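Local coordinates for G-protein interacting protein 1 (Dictyostelium discoideum, PDB 5Z1N) that probably binds heterotrimeric G proteins through their beta-gamma subunits, and holds a phospholipid inside the all-helical TNFAIP8-like domain that forms its C-terminal part, at residues 16-21 with 40-45; 66-71 with 102-107; 108-113 with 124-129. All coordinates share one frame; numbering follows the deposited sequence. Where two conformers were deposited one is given.

Contact 1: 16-21 with 40-45. With PEF (di-palmitoyl-3-sn-phosphatidylethanolamine), chain B.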
# COMPACT_ATOMS: atom_id res chain seq x y z
N GLU A 16 -7.50 10.47 -0.61
CA GLU A 16 -7.34 10.45 -2.07
C GLU A 16 -6.45 9.29 -2.51
O GLU A 16 -6.75 8.62 -3.51
CB GLU A 16 -6.77 11.78 -2.55
CG GLU A 16 -7.82 12.86 -2.72
CD GLU A 16 -8.50 12.80 -4.07
OE1 GLU A 16 -9.69 13.19 -4.16
OE2 GLU A 16 -7.85 12.37 -5.05
N LEU A 17 -5.35 9.05 -1.78
CA LEU A 17 -4.52 7.89 -2.09
C LEU A 17 -5.32 6.59 -2.03
O LEU A 17 -5.27 5.76 -2.94
CB LEU A 17 -3.33 7.84 -1.13
CG LEU A 17 -2.13 8.69 -1.51
CD1 LEU A 17 -1.22 8.90 -0.31
CD2 LEU A 17 -1.38 8.02 -2.64
N ILE A 18 -6.08 6.42 -0.94
CA ILE A 18 -6.86 5.20 -0.78
C ILE A 18 -7.95 5.11 -1.84
O ILE A 18 -8.27 4.02 -2.32
CB ILE A 18 -7.44 5.14 0.65
CG1 ILE A 18 -6.29 5.15 1.66
CG2 ILE A 18 -8.29 3.89 0.83
CD1 ILE A 18 -6.75 5.15 3.10
N GLY A 19 -8.53 6.25 -2.24
CA GLY A 19 -9.49 6.23 -3.33
C GLY A 19 -8.88 5.74 -4.63
O GLY A 19 -9.49 4.93 -5.35
N SER A 20 -7.67 6.20 -4.96
CA SER A 20 -7.02 5.74 -6.18
C SER A 20 -6.75 4.24 -6.14
O SER A 20 -7.06 3.50 -7.09
CB SER A 20 -5.72 6.52 -6.41
OG SER A 20 -6.00 7.90 -6.60
N VAL A 21 -6.18 3.77 -5.02
CA VAL A 21 -5.96 2.33 -4.85
C VAL A 21 -7.26 1.56 -5.02
O VAL A 21 -7.32 0.55 -5.72
CB VAL A 21 -5.31 2.05 -3.48
CG1 VAL A 21 -5.23 0.55 -3.24
CG2 VAL A 21 -3.94 2.67 -3.42
N ASN A 40 -9.78 -2.55 5.23
CA ASN A 40 -8.60 -3.11 5.87
C ASN A 40 -7.48 -2.09 5.95
O ASN A 40 -6.82 -1.94 7.00
CB ASN A 40 -8.13 -4.35 5.11
CG ASN A 40 -8.98 -5.57 5.39
OD1 ASN A 40 -9.93 -5.52 6.17
ND2 ASN A 40 -8.65 -6.68 4.74
N ILE A 41 -7.23 -1.37 4.86
CA ILE A 41 -6.20 -0.33 4.84
C ILE A 41 -6.50 0.72 5.90
O ILE A 41 -5.63 1.10 6.69
CB ILE A 41 -6.09 0.29 3.44
CG1 ILE A 41 -5.52 -0.72 2.44
CG2 ILE A 41 -5.23 1.54 3.46
CD1 ILE A 41 -5.50 -0.21 1.02
N LEU A 42 -7.75 1.19 5.94
CA LEU A 42 -8.14 2.17 6.95
C LEU A 42 -7.91 1.63 8.36
O LEU A 42 -7.39 2.34 9.22
CB LEU A 42 -9.59 2.58 6.76
CG LEU A 42 -9.86 3.43 5.52
CD1 LEU A 42 -11.36 3.51 5.26
CD2 LEU A 42 -9.27 4.82 5.71
N LYS A 43 -8.31 0.38 8.61
CA LYS A 43 -8.21 -0.19 9.95
C LYS A 43 -6.75 -0.28 10.40
O LYS A 43 -6.40 0.14 11.52
CB LYS A 43 -8.86 -1.57 9.94
CG LYS A 43 -8.57 -2.47 11.12
CD LYS A 43 -9.25 -3.82 10.89
CE LYS A 43 -9.47 -4.57 12.19
NZ LYS A 43 -10.40 -5.72 11.99
N ILE A 44 -5.89 -0.82 9.54
CA ILE A 44 -4.47 -0.94 9.88
C ILE A 44 -3.86 0.43 10.13
O ILE A 44 -3.18 0.66 11.14
CB ILE A 44 -3.72 -1.69 8.76
CG1 ILE A 44 -4.30 -3.09 8.57
CG2 ILE A 44 -2.23 -1.75 9.06
CD1 ILE A 44 -3.88 -3.73 7.27
N LEU A 45 -4.10 1.37 9.20
CA LEU A 45 -3.55 2.72 9.35
C LEU A 45 -4.00 3.36 10.65
O LEU A 45 -3.19 3.88 11.42
CB LEU A 45 -3.97 3.59 8.17
CG LEU A 45 -3.27 3.38 6.83
CD1 LEU A 45 -4.08 4.07 5.75
CD2 LEU A 45 -1.84 3.90 6.89
C2 PEF B . -1.53 10.35 6.51
C1 PEF B . -0.62 10.54 7.71
N PEF B . 4.08 14.13 8.22
C3 PEF B . -1.42 11.50 5.53
C4 PEF B . 2.87 12.19 9.02
C5 PEF B . 4.05 13.13 9.27
C10 PEF B . -2.24 8.38 5.36
C11 PEF B . -1.99 6.98 4.86
C12 PEF B . -2.53 6.76 3.46
C13 PEF B . -1.96 5.45 2.93
C14 PEF B . -2.54 5.02 1.59
C15 PEF B . -1.66 3.92 1.00
C16 PEF B . -2.23 3.35 -0.29
C17 PEF B . -1.18 2.55 -1.06
C18 PEF B . -0.40 1.61 -0.16
C19 PEF B . -0.08 0.30 -0.88
C20 PEF B . 0.55 0.52 -2.25
C21 PEF B . -0.19 -0.29 -3.31
C22 PEF B . 0.33 0.02 -4.71
C23 PEF B . -0.64 -0.47 -5.78
C24 PEF B . -0.05 -0.28 -7.17
C25 PEF B . -1.07 -0.60 -8.24
C30 PEF B . -0.22 10.77 3.48
C31 PEF B . 1.05 10.61 2.69
C32 PEF B . 1.51 9.15 2.74
C33 PEF B . 2.02 8.78 4.12
C34 PEF B . 1.84 7.29 4.38
C35 PEF B . 2.53 6.85 5.67
C36 PEF B . 1.90 5.59 6.24
C37 PEF B . 2.82 4.89 7.23
C38 PEF B . 2.10 3.74 7.92
C39 PEF B . 2.87 2.43 7.80
C40 PEF B . 2.18 1.28 8.53
C41 PEF B . 0.79 1.01 7.97
C42 PEF B . 0.83 0.56 6.51
C43 PEF B . -0.55 0.11 6.05
C44 PEF B . -0.55 -0.31 4.59
C45 PEF B . -1.86 -0.96 4.21
O4 PEF B . -3.36 8.87 5.36
O5 PEF B . -1.30 10.40 3.03
O2 PEF B . -1.12 9.17 5.84
O3 PEF B . -0.19 11.35 4.82
O1P PEF B . -0.48 13.56 9.93
O2P PEF B . 0.64 11.19 10.15
O3P PEF B . -0.43 11.93 7.97
O4P PEF B . 1.69 12.95 8.76
P PEF B . 0.29 12.40 9.33

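Contact 2: 66-71 with 102-107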
# COMPACT_ATOMS: atom_id res chain seq x y z
N ASP A 66 8.75 2.09 7.36
CA ASP A 66 8.91 3.28 6.53
C ASP A 66 9.81 2.99 5.34
O ASP A 66 9.39 3.05 4.18
CB ASP A 66 9.47 4.42 7.38
CG ASP A 66 9.92 5.60 6.55
OD1 ASP A 66 9.06 6.34 6.05
OD2 ASP A 66 11.15 5.78 6.41
N ARG A 67 11.06 2.60 5.63
CA ARG A 67 12.01 2.28 4.57
C ARG A 67 11.42 1.30 3.58
O ARG A 67 11.44 1.53 2.36
CB ARG A 67 13.30 1.73 5.18
CG ARG A 67 14.28 2.81 5.61
CD ARG A 67 15.63 2.21 5.99
NE ARG A 67 15.73 1.95 7.43
CZ ARG A 67 16.08 2.86 8.33
NH1 ARG A 67 16.15 2.53 9.61
NH2 ARG A 67 16.37 4.10 7.95
N ALA A 68 10.84 0.20 4.08
CA ALA A 68 10.31 -0.81 3.18
C ALA A 68 9.27 -0.20 2.25
O ALA A 68 9.37 -0.32 1.02
CB ALA A 68 9.71 -1.97 3.98
N LEU A 69 8.33 0.55 2.83
CA LEU A 69 7.29 1.15 2.01
C LEU A 69 7.91 2.04 0.95
O LEU A 69 7.58 1.94 -0.24
CB LEU A 69 6.32 1.95 2.88
CG LEU A 69 5.37 1.12 3.75
CD1 LEU A 69 4.55 2.04 4.65
CD2 LEU A 69 4.46 0.27 2.88
N ARG A 70 8.88 2.86 1.34
CA ARG A 70 9.47 3.78 0.38
C ARG A 70 10.16 3.01 -0.73
O ARG A 70 9.96 3.30 -1.92
CB ARG A 70 10.40 4.76 1.09
CG ARG A 70 9.61 5.76 1.93
CD ARG A 70 10.44 6.93 2.41
NE ARG A 70 11.33 6.57 3.51
CZ ARG A 70 12.66 6.67 3.45
NH1 ARG A 70 13.24 7.13 2.35
NH2 ARG A 70 13.40 6.32 4.49
N ASP A 71 10.88 1.93 -0.36
CA ASP A 71 11.47 1.07 -1.38
C ASP A 71 10.40 0.61 -2.35
O ASP A 71 10.52 0.80 -3.57
CB ASP A 71 12.16 -0.13 -0.74
CG ASP A 71 13.55 0.19 -0.25
OD1 ASP A 71 14.04 -0.55 0.63
OD2 ASP A 71 14.15 1.17 -0.74
N LEU A 102 7.32 -4.74 -0.49
CA LEU A 102 6.09 -4.68 0.28
C LEU A 102 5.99 -5.89 1.21
O LEU A 102 5.49 -5.75 2.34
CB LEU A 102 4.89 -4.56 -0.66
CG LEU A 102 4.87 -3.19 -1.35
CD1 LEU A 102 3.73 -3.06 -2.35
CD2 LEU A 102 4.81 -2.06 -0.32
N LYS A 103 6.53 -7.04 0.80
CA LYS A 103 6.57 -8.18 1.71
C LYS A 103 7.31 -7.80 2.98
O LYS A 103 6.84 -8.06 4.09
CB LYS A 103 7.20 -9.39 1.03
CG LYS A 103 7.33 -10.65 1.91
CD LYS A 103 5.98 -11.13 2.43
CE LYS A 103 5.05 -11.51 1.29
NZ LYS A 103 3.76 -12.10 1.78
N GLU A 104 8.45 -7.12 2.83
CA GLU A 104 9.18 -6.67 4.01
C GLU A 104 8.29 -5.78 4.87
O GLU A 104 8.13 -6.02 6.07
CB GLU A 104 10.46 -5.95 3.58
CG GLU A 104 11.16 -5.16 4.68
CD GLU A 104 11.81 -6.03 5.74
OE1 GLU A 104 11.84 -7.27 5.58
OE2 GLU A 104 12.30 -5.46 6.74
N ALA A 105 7.64 -4.80 4.24
CA ALA A 105 6.72 -3.94 4.99
C ALA A 105 5.68 -4.79 5.71
O ALA A 105 5.45 -4.61 6.92
CB ALA A 105 6.05 -2.93 4.07
N GLU A 106 5.11 -5.76 5.00
CA GLU A 106 4.13 -6.65 5.61
C GLU A 106 4.68 -7.23 6.91
O GLU A 106 4.12 -7.00 7.99
CB GLU A 106 3.76 -7.78 4.64
CG GLU A 106 2.77 -8.79 5.22
CD GLU A 106 2.51 -9.96 4.29
OE1 GLU A 106 2.65 -9.79 3.06
OE2 GLU A 106 2.16 -11.05 4.79
N GLN A 107 5.83 -7.89 6.82
CA GLN A 107 6.38 -8.55 7.99
C GLN A 107 6.58 -7.55 9.12
O GLN A 107 6.15 -7.79 10.26
CB GLN A 107 7.69 -9.24 7.62
CG GLN A 107 7.48 -10.39 6.64
CD GLN A 107 8.78 -10.94 6.08
OE1 GLN A 107 9.81 -10.27 6.10
NE2 GLN A 107 8.73 -12.16 5.57

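Contact 3: 108-113 with 124-129. With PEF (di-palmitoyl-3-sn-phosphatidylethanolamine), chain B.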
# COMPACT_ATOMS: atom_id res chain seq x y z
N GLU A 108 7.12 -6.37 8.80
CA GLU A 108 7.42 -5.45 9.88
C GLU A 108 6.14 -4.88 10.46
O GLU A 108 6.03 -4.72 11.68
CB GLU A 108 8.36 -4.35 9.40
CG GLU A 108 9.77 -4.87 9.14
CD GLU A 108 10.29 -5.74 10.27
OE1 GLU A 108 10.12 -5.37 11.45
OE2 GLU A 108 10.87 -6.81 9.98
N THR A 109 5.12 -4.66 9.62
CA THR A 109 3.85 -4.20 10.17
C THR A 109 3.29 -5.25 11.11
O THR A 109 2.83 -4.92 12.21
CB THR A 109 2.87 -3.87 9.05
OG1 THR A 109 3.41 -2.83 8.23
CG2 THR A 109 1.54 -3.39 9.62
N VAL A 110 3.40 -6.53 10.74
CA VAL A 110 2.96 -7.60 11.63
C VAL A 110 3.70 -7.48 12.95
O VAL A 110 3.09 -7.44 14.03
CB VAL A 110 3.17 -8.97 10.98
CG1 VAL A 110 3.13 -10.08 12.03
CG2 VAL A 110 2.10 -9.22 9.91
N THR A 111 5.03 -7.34 12.88
CA THR A 111 5.81 -7.24 14.10
C THR A 111 5.38 -6.02 14.90
O THR A 111 5.29 -6.07 16.13
CB THR A 111 7.30 -7.19 13.76
OG1 THR A 111 7.68 -8.43 13.16
CG2 THR A 111 8.13 -6.95 15.02
N LEU A 112 5.05 -4.93 14.21
CA LEU A 112 4.67 -3.71 14.91
C LEU A 112 3.36 -3.90 15.67
O LEU A 112 3.19 -3.35 16.76
CB LEU A 112 4.54 -2.56 13.93
CG LEU A 112 4.67 -1.15 14.51
CD1 LEU A 112 6.03 -0.96 15.15
CD2 LEU A 112 4.43 -0.11 13.43
N LEU A 113 2.43 -4.69 15.12
CA LEU A 113 1.08 -4.69 15.64
C LEU A 113 0.73 -5.95 16.42
O LEU A 113 -0.39 -6.06 16.94
CB LEU A 113 0.07 -4.47 14.51
CG LEU A 113 0.10 -3.04 13.96
CD1 LEU A 113 -0.82 -2.88 12.76
CD2 LEU A 113 -0.26 -2.03 15.06
N LEU A 124 -5.33 -10.47 8.95
CA LEU A 124 -5.85 -9.40 8.10
C LEU A 124 -4.71 -8.57 7.51
O LEU A 124 -4.72 -8.24 6.32
CB LEU A 124 -6.81 -8.52 8.89
CG LEU A 124 -7.53 -7.36 8.19
CD1 LEU A 124 -8.93 -7.20 8.77
CD2 LEU A 124 -6.75 -6.06 8.32
N ILE A 125 -3.71 -8.23 8.34
CA ILE A 125 -2.53 -7.53 7.82
C ILE A 125 -1.90 -8.34 6.70
O ILE A 125 -1.60 -7.81 5.61
CB ILE A 125 -1.52 -7.26 8.94
CG1 ILE A 125 -2.12 -6.34 10.00
CG2 ILE A 125 -0.24 -6.66 8.37
CD1 ILE A 125 -1.25 -6.21 11.22
N ARG A 126 -1.70 -9.64 6.93
CA ARG A 126 -1.04 -10.49 5.94
C ARG A 126 -1.82 -10.53 4.63
O ARG A 126 -1.23 -10.39 3.55
CB ARG A 126 -0.85 -11.91 6.49
CG ARG A 126 0.18 -12.01 7.61
CD ARG A 126 0.63 -13.45 7.81
NE ARG A 126 -0.50 -14.36 7.96
CZ ARG A 126 -1.02 -14.72 9.13
NH1 ARG A 126 -0.51 -14.26 10.26
NH2 ARG A 126 -2.06 -15.56 9.16
N ASN A 127 -3.13 -10.73 4.71
CA ASN A 127 -3.94 -10.82 3.49
C ASN A 127 -3.95 -9.49 2.74
O ASN A 127 -3.87 -9.47 1.50
CB ASN A 127 -5.37 -11.24 3.83
CG ASN A 127 -5.47 -12.70 4.21
OD1 ASN A 127 -4.62 -13.51 3.84
ND2 ASN A 127 -6.52 -13.05 4.94
N THR A 128 -4.05 -8.38 3.47
CA THR A 128 -4.10 -7.07 2.83
C THR A 128 -2.79 -6.78 2.10
O THR A 128 -2.80 -6.45 0.91
CB THR A 128 -4.39 -6.00 3.88
OG1 THR A 128 -5.64 -6.29 4.51
CG2 THR A 128 -4.46 -4.63 3.23
N PHE A 129 -1.66 -6.92 2.79
CA PHE A 129 -0.37 -6.68 2.14
C PHE A 129 -0.11 -7.68 1.03
O PHE A 129 0.53 -7.34 0.02
CB PHE A 129 0.76 -6.75 3.16
CG PHE A 129 1.08 -5.43 3.82
CD1 PHE A 129 2.00 -4.57 3.25
CD2 PHE A 129 0.48 -5.08 5.01
CE1 PHE A 129 2.30 -3.36 3.85
CE2 PHE A 129 0.78 -3.87 5.62
CZ PHE A 129 1.69 -3.01 5.04
C2 PEF B . -1.53 10.35 6.51
C1 PEF B . -0.62 10.54 7.71
N PEF B . 4.08 14.13 8.22
C3 PEF B . -1.42 11.50 5.53
C4 PEF B . 2.87 12.19 9.02
C5 PEF B . 4.05 13.13 9.27
C10 PEF B . -2.24 8.38 5.36
C11 PEF B . -1.99 6.98 4.86
C12 PEF B . -2.53 6.76 3.46
C13 PEF B . -1.96 5.45 2.93
C14 PEF B . -2.54 5.02 1.59
C15 PEF B . -1.66 3.92 1.00
C16 PEF B . -2.23 3.35 -0.29
C17 PEF B . -1.18 2.55 -1.06
C18 PEF B . -0.40 1.61 -0.16
C19 PEF B . -0.08 0.30 -0.88
C20 PEF B . 0.55 0.52 -2.25
C21 PEF B . -0.19 -0.29 -3.31
C22 PEF B . 0.33 0.02 -4.71
C23 PEF B . -0.64 -0.47 -5.78
C24 PEF B . -0.05 -0.28 -7.17
C25 PEF B . -1.07 -0.60 -8.24
C30 PEF B . -0.22 10.77 3.48
C31 PEF B . 1.05 10.61 2.69
C32 PEF B . 1.51 9.15 2.74
C33 PEF B . 2.02 8.78 4.12
C34 PEF B . 1.84 7.29 4.38
C35 PEF B . 2.53 6.85 5.67
C36 PEF B . 1.90 5.59 6.24
C37 PEF B . 2.82 4.89 7.23
C38 PEF B . 2.10 3.74 7.92
C39 PEF B . 2.87 2.43 7.80
C40 PEF B . 2.18 1.28 8.53
C41 PEF B . 0.79 1.01 7.97
C42 PEF B . 0.83 0.56 6.51
C43 PEF B . -0.55 0.11 6.05
C44 PEF B . -0.55 -0.31 4.59
C45 PEF B . -1.86 -0.96 4.21
O4 PEF B . -3.36 8.87 5.36
O5 PEF B . -1.30 10.40 3.03
O2 PEF B . -1.12 9.17 5.84
O3 PEF B . -0.19 11.35 4.82
O1P PEF B . -0.48 13.56 9.93
O2P PEF B . 0.64 11.19 10.15
O3P PEF B . -0.43 11.93 7.97
O4P PEF B . 1.69 12.95 8.76
P PEF B . 0.29 12.40 9.33

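Contact 1: 16-21 with 40-45
This contact lies in the wall of the phospholipid pocket of the TNFAIP8-like helical domain, where Ile18 of helix 12-28 meets Ile41, Leu42 and Leu45 of helix 31-53. The axes of the two segments run antiparallel at 147° and come no closer than 11.5 Å. Long side chains must therefore bridge the gap. Ile18 does most of this work. Its CG1 stands anti to the carbonyl carbon (chi1 -60°) and its chain is extended, ending in CD1. That methyl lies 3.6 Å from Leu42 CD2, and the two side chains cross obliquely. Leu45 comes from the other helix tip to tip, with its CD1 3.9 Å from Ile18 CD1. Ile41 slides past Ile18 in the opposite direction and offers CG2 at 3.9 Å from CD1 of Ile18. No hydrogen bond joins the segments; the join is apolar throughout. One acyl chain of the lipid packs against it. Ile18 CG1 touches lipid C14 at 3.8 Å, and Val21 CG2 touches C17 at 3.6 Å. Leu45 CD1 meets C11, beside the ester carbonyl of the same acyl chain, at 3.7 Å. An alanine in place of Ile18 would probably open a gap between the helices, leaving Leu42, Leu45 and lipid C14 without this apolar partner. Outside the pair, Leu17 and Val21 rest on Leu154 of helix 151-158. Val21 and Ile41 both touch Leu132 of helix 119-132, while Ile44 reaches Thr109 and Leu113 of helix 92-113.

Contact 2: 66-71 with 102-107
Asp66 OD2 is gripped by two nitrogens of Arg70, one turn further along helix 59-81. Arg70 NE and Arg70 NH2 each lie 3.0 Å from Asp66 OD2. They approach from the same face of the carboxylate, NE from 40° above its plane and NH2 nearer to it, on the syn side. The guanidinium presents its edge, with the carboxylate carbon in its plane. Asp66 OD1 accepts from the backbone N of Leu166, and Arg70 NH1 reaches Thr162 O. These two outer bonds tie the salt-bridged pair to the C-terminal tail. The salt bridge takes no part in the contact with 102-107, where alanines, leucines and the CG of Glu104 meet. There Ala68 and Ala105 face each other, with CB atoms 3.8 Å apart. Ala68 CB also comes within 3.5 Å of the backbone N of Ala105. With alanines at the closest point, the axes of the two segments, antiparallel at 156°, come within 7.9 Å. Glu104 closes one side of the alanine pair. Its CG is anti to the backbone N (chi1 167°), and this carbon packs 3.6 Å from Ala68 CB. On another side Leu69 CD2 covers Ala105 CB at 3.8 Å. The same methyl meets Leu102 CD2 at 4.0 Å, and the two leucines cross at about a right angle. Leu69 also touches the bound phospholipid, so this close helix pair contributes to the pocket lining. Helix 119-132 packs next to it, with Phe129 against Ala105 and Glu106, and Leu166 of the tail lies on Leu69.

Contact 3: 108-113 with 124-129
Thr109 and Phe129 cross at about a right angle in the antiparallel hairpin formed by helices 92-113 and 119-132, which follow each other in this TNFAIP8-like domain. Here the segment axes run at 159° and come within 9.9 Å. The nearest CA atoms across the pair are those of Val110 and Ile125. Two partners meet the Phe129 ring obliquely. Thr109 OG1 sits 3.6 Å from Phe129 CZ, and C44 of the phospholipid sits 3.5 Å from the same CZ. Within these segments the ring tip touches the lipid, next to the last carbon of one acyl chain. The threonine hydroxyl is not left to the ring alone: OG1 is hydrogen-bonded to Ala105 O of its own helix. That bond should help to hold the side chain as it is. Its CG2 then points to the neighbouring helix, 3.9 Å from Ile125 CG2. Ile125 is the central side chain of the contact, and its two branches serve different partners. CG2 also meets Val110 CG2, at 3.8 Å. CG1 stands anti to the carbonyl carbon (chi1 -63°), and the methyl beyond it, CD1, lies 3.7 Å from Leu113 CD1. Val110, Leu113 and Thr109 all lie at a slant to the isoleucine. Val110 CG2 also packs on the CG of Arg126, an exposed residue, at 4.1 Å. Leu113 also rests on Val48 of helix 31-53, and Ile125 on Phe117 of the connecting loop. Within helix 119-132, Leu124 O has two donors, Thr128 N and Thr128 OG1, which approach from opposite faces of the carbonyl plane; OG1 lies 2.8 Å from Leu124 O, with a C=O...OG1 angle of 144°.

The three contacts follow one another along the chain, each closing before the next opens. All lie within one TNFAIP8-like helical domain. Contacts 1 and 2 lie on opposite sides of the chain's centre, with their own centres 16 Å apart and no direct touch. Contact 3 touches both. It shares helix 92-113 with contact 2, whose centre is 11 Å away, and meets contact 1, 14 Å away, through a probable hydrogen bond between Asn40 and Thr128. Each contact includes residues of the phospholipid pocket. All three antiparallel pairs thus contribute side chains to the pocket of one phospholipid, whose acyl chains run past them.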